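Local atomic coordinates of diaminopimelate decarboxylase (Phaeodactylum tricornutum, PDB entry 7JPJ), a protein that probably catalyses the pyridoxal 5'-phosphate-dependent decarboxylation of diaminopimelate to lysine, working as an obligate dimer. Residues Met59-Pro63 with Glu85-Ala89. Residues are numbered along the deposited sequence; the frame is centred on the assembly and turned at random.
Sequences MKACP and EVRRA
The guanidinium of Arg88 carries the ring of Pro63 on one of its faces: Pro63 CB stands over the middle of the group, 3.6 Å from Arg88 CZ, and Pro63 CG is 3.4 Å from Arg88 NH1. With CG anti to the backbone N (chi1 -170°) and the chain extended as far as NE, Arg88 reaches from helix 83-91 to the proline. Its NH2 forms a salt bridge with Glu437 OE2 and its NH1 a hydrogen bond with Ser406 OG, both of the second subunit, so Pro63 covers one face of a guanidinium whose charge is probably balanced across the dimer interface. The carboxylate of Glu85 is the other flat group. Met59 CG lies 3.5 Å from Glu85 OE1, while Glu85 OE2 comes within 3.3 Å of Lys60 CA. Glu85 OE1 accepts a hydrogen bond from Ser81 N, and a water that donates to Glu85 OE1 at 2.9 Å also accepts from Lys60 N, tying the carboxylate indirectly to the backbone of the short 3-10 turn. The side chains of Met59 and Glu85 run antiparallel, alongside each other. The bend at chi3 (-64°) brings the methionine end back against the helix: Met59 SD sits 3.5 Å from Glu85 O and 4.1 Å from Ala89 CB, and Leu68 of helix 65-73 touches both Met59 and Ala89. The contact joins the loop after strand 53-58 to helix 83-91, which follows the neighbouring parallel strand 77-80 in the TIM-barrel domain. Lys60, predicted to bear pyridoxal phosphate but unmodified here, emerges at that strand end, as in fold-type III decarboxylases, and packs on Cys357 of the second subunit, the predicted proton donor, consistent with an active site shared across the dimer interface.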
ATOM      1  N   MET A  59     -17.172  -5.993  -1.153  1.00 17.26           N
ATOM      2  CA  MET A  59     -16.566  -6.018   0.175  1.00 18.71           C
ATOM      3  C   MET A  59     -15.079  -5.694   0.163  1.00 18.35           C
ATOM      4  O   MET A  59     -14.514  -5.444   1.235  1.00 18.74           O
ATOM      5  CB  MET A  59     -16.767  -7.383   0.833  1.00 19.26           C
ATOM      6  CG  MET A  59     -16.206  -8.545   0.033  1.00 17.90           C
ATOM      7  SD  MET A  59     -16.513 -10.134   0.824  1.00 17.73           S
ATOM      8  CE  MET A  59     -15.570  -9.943   2.334  1.00 18.62           C
ATOM      9  N   LYS A  60     -14.434  -5.702  -1.008  1.00 20.60           N
ATOM     10  CA  LYS A  60     -13.024  -5.335  -1.089  1.00 20.33           C
ATOM     11  C   LYS A  60     -12.766  -3.920  -0.591  1.00 20.94           C
ATOM     12  O   LYS A  60     -11.621  -3.585  -0.270  1.00 21.16           O
ATOM     13  CB  LYS A  60     -12.523  -5.477  -2.527  1.00 17.81           C
ATOM     14  CG  LYS A  60     -12.996  -4.372  -3.460  1.00 17.08           C
ATOM     15  CD  LYS A  60     -12.853  -4.772  -4.919  1.00 16.30           C
ATOM     16  CE  LYS A  60     -13.374  -3.686  -5.845  1.00 15.86           C
ATOM     17  NZ  LYS A  60     -13.486  -4.159  -7.250  1.00 15.68           N
ATOM     18  N   ALA A  61     -13.804  -3.083  -0.515  1.00 18.70           N
ATOM     19  CA  ALA A  61     -13.637  -1.717  -0.041  1.00 18.70           C
ATOM     20  C   ALA A  61     -13.523  -1.646   1.477  1.00 19.24           C
ATOM     21  O   ALA A  61     -12.848  -0.753   1.999  1.00 19.39           O
ATOM     22  CB  ALA A  61     -14.802  -0.853  -0.525  1.00 17.98           C
ATOM     23  N   CYS A  62     -14.172  -2.569   2.194  1.00 19.48           N
ATOM     24  CA  CYS A  62     -14.110  -2.654   3.650  1.00 19.48           C
ATOM     25  C   CYS A  62     -14.698  -3.978   4.127  1.00 19.65           C
ATOM     26  O   CYS A  62     -15.926  -4.133   4.174  1.00 19.45           O
ATOM     27  CB  CYS A  62     -14.853  -1.490   4.303  1.00 19.20           C
ATOM     28  SG  CYS A  62     -14.565  -1.386   6.083  1.00 19.49           S
ATOM     29  N   PRO A  63     -13.858  -4.947   4.510  1.00 18.88           N
ATOM     30  CA  PRO A  63     -14.361  -6.308   4.738  1.00 19.13           C
ATOM     31  C   PRO A  63     -14.693  -6.646   6.186  1.00 19.01           C
ATOM     32  O   PRO A  63     -14.841  -7.828   6.508  1.00 19.57           O
ATOM     33  CB  PRO A  63     -13.210  -7.184   4.224  1.00 19.60           C
ATOM     34  CG  PRO A  63     -11.971  -6.305   4.302  1.00 19.40           C
ATOM     35  CD  PRO A  63     -12.389  -4.885   4.579  1.00 18.93           C
ATOM     36  N   GLU A  85     -12.341 -13.838  -0.028  1.00 18.63           N
ATOM     37  CA  GLU A  85     -13.475 -13.006   0.353  1.00 18.38           C
ATOM     38  C   GLU A  85     -14.763 -13.815   0.413  1.00 19.02           C
ATOM     39  O   GLU A  85     -15.644 -13.520   1.230  1.00 18.64           O
ATOM     40  CB  GLU A  85     -13.620 -11.840  -0.623  1.00 18.97           C
ATOM     41  CG  GLU A  85     -12.577 -10.751  -0.443  1.00 18.17           C
ATOM     42  CD  GLU A  85     -12.822  -9.550  -1.336  1.00 18.65           C
ATOM     43  OE1 GLU A  85     -13.709  -9.630  -2.215  1.00 20.04           O
ATOM     44  OE2 GLU A  85     -12.128  -8.527  -1.159  1.00 17.73           O
ATOM     45  N   VAL A  86     -14.894 -14.835  -0.438  1.00 18.33           N
ATOM     46  CA  VAL A  86     -16.060 -15.712  -0.370  1.00 18.83           C
ATOM     47  C   VAL A  86     -16.097 -16.428   0.972  1.00 18.51           C
ATOM     48  O   VAL A  86     -17.113 -16.418   1.675  1.00 18.69           O
ATOM     49  CB  VAL A  86     -16.055 -16.714  -1.538  1.00 19.66           C
ATOM     50  CG1 VAL A  86     -17.263 -17.633  -1.451  1.00 20.14           C
ATOM     51  CG2 VAL A  86     -16.024 -15.987  -2.869  1.00 20.71           C
ATOM     52  N   ARG A  87     -14.979 -17.053   1.351  1.00 20.29           N
ATOM     53  CA  ARG A  87     -14.914 -17.750   2.630  1.00 20.53           C
ATOM     54  C   ARG A  87     -15.000 -16.781   3.801  1.00 20.08           C
ATOM     55  O   ARG A  87     -15.474 -17.155   4.880  1.00 20.42           O
ATOM     56  CB  ARG A  87     -13.627 -18.572   2.712  1.00 20.74           C
ATOM     57  CG  ARG A  87     -13.618 -19.824   1.844  1.00 21.64           C
ATOM     58  CD  ARG A  87     -12.895 -20.973   2.539  1.00 22.39           C
ATOM     59  NE  ARG A  87     -12.826 -22.174   1.710  1.00 23.28           N
ATOM     60  CZ  ARG A  87     -13.695 -23.180   1.772  1.00 24.20           C
ATOM     61  NH1 ARG A  87     -14.710 -23.133   2.626  1.00 24.26           N
ATOM     62  NH2 ARG A  87     -13.550 -24.237   0.980  1.00 24.86           N
ATOM     63  N   ARG A  88     -14.552 -15.540   3.612  1.00 19.72           N
ATOM     64  CA  ARG A  88     -14.639 -14.548   4.679  1.00 19.36           C
ATOM     65  C   ARG A  88     -16.083 -14.113   4.909  1.00 19.42           C
ATOM     66  O   ARG A  88     -16.543 -14.031   6.054  1.00 19.59           O
ATOM     67  CB  ARG A  88     -13.754 -13.347   4.340  1.00 18.73           C
ATOM     68  CG  ARG A  88     -13.560 -12.354   5.473  1.00 18.46           C
ATOM     69  CD  ARG A  88     -12.538 -11.291   5.093  1.00 17.97           C
ATOM     70  NE  ARG A  88     -12.231 -10.395   6.205  1.00 17.85           N
ATOM     71  CZ  ARG A  88     -11.281  -9.465   6.177  1.00 17.56           C
ATOM     72  NH1 ARG A  88     -10.536  -9.306   5.092  1.00 17.31           N
ATOM     73  NH2 ARG A  88     -11.075  -8.694   7.234  1.00 17.59           N
ATOM     74  N   ALA A  89     -16.816 -13.834   3.825  1.00 19.25           N
ATOM     75  CA  ALA A  89     -18.202 -13.395   3.959  1.00 19.41           C
ATOM     76  C   ALA A  89     -19.069 -14.470   4.591  1.00 20.07           C
ATOM     77  O   ALA A  89     -20.001 -14.156   5.341  1.00 20.16           O
ATOM     78  CB  ALA A  89     -18.770 -12.998   2.597  1.00 19.55           C
TER
HETATM   79  O   HOH W   1     -15.007  -7.398  -3.514  1.00 17.66           O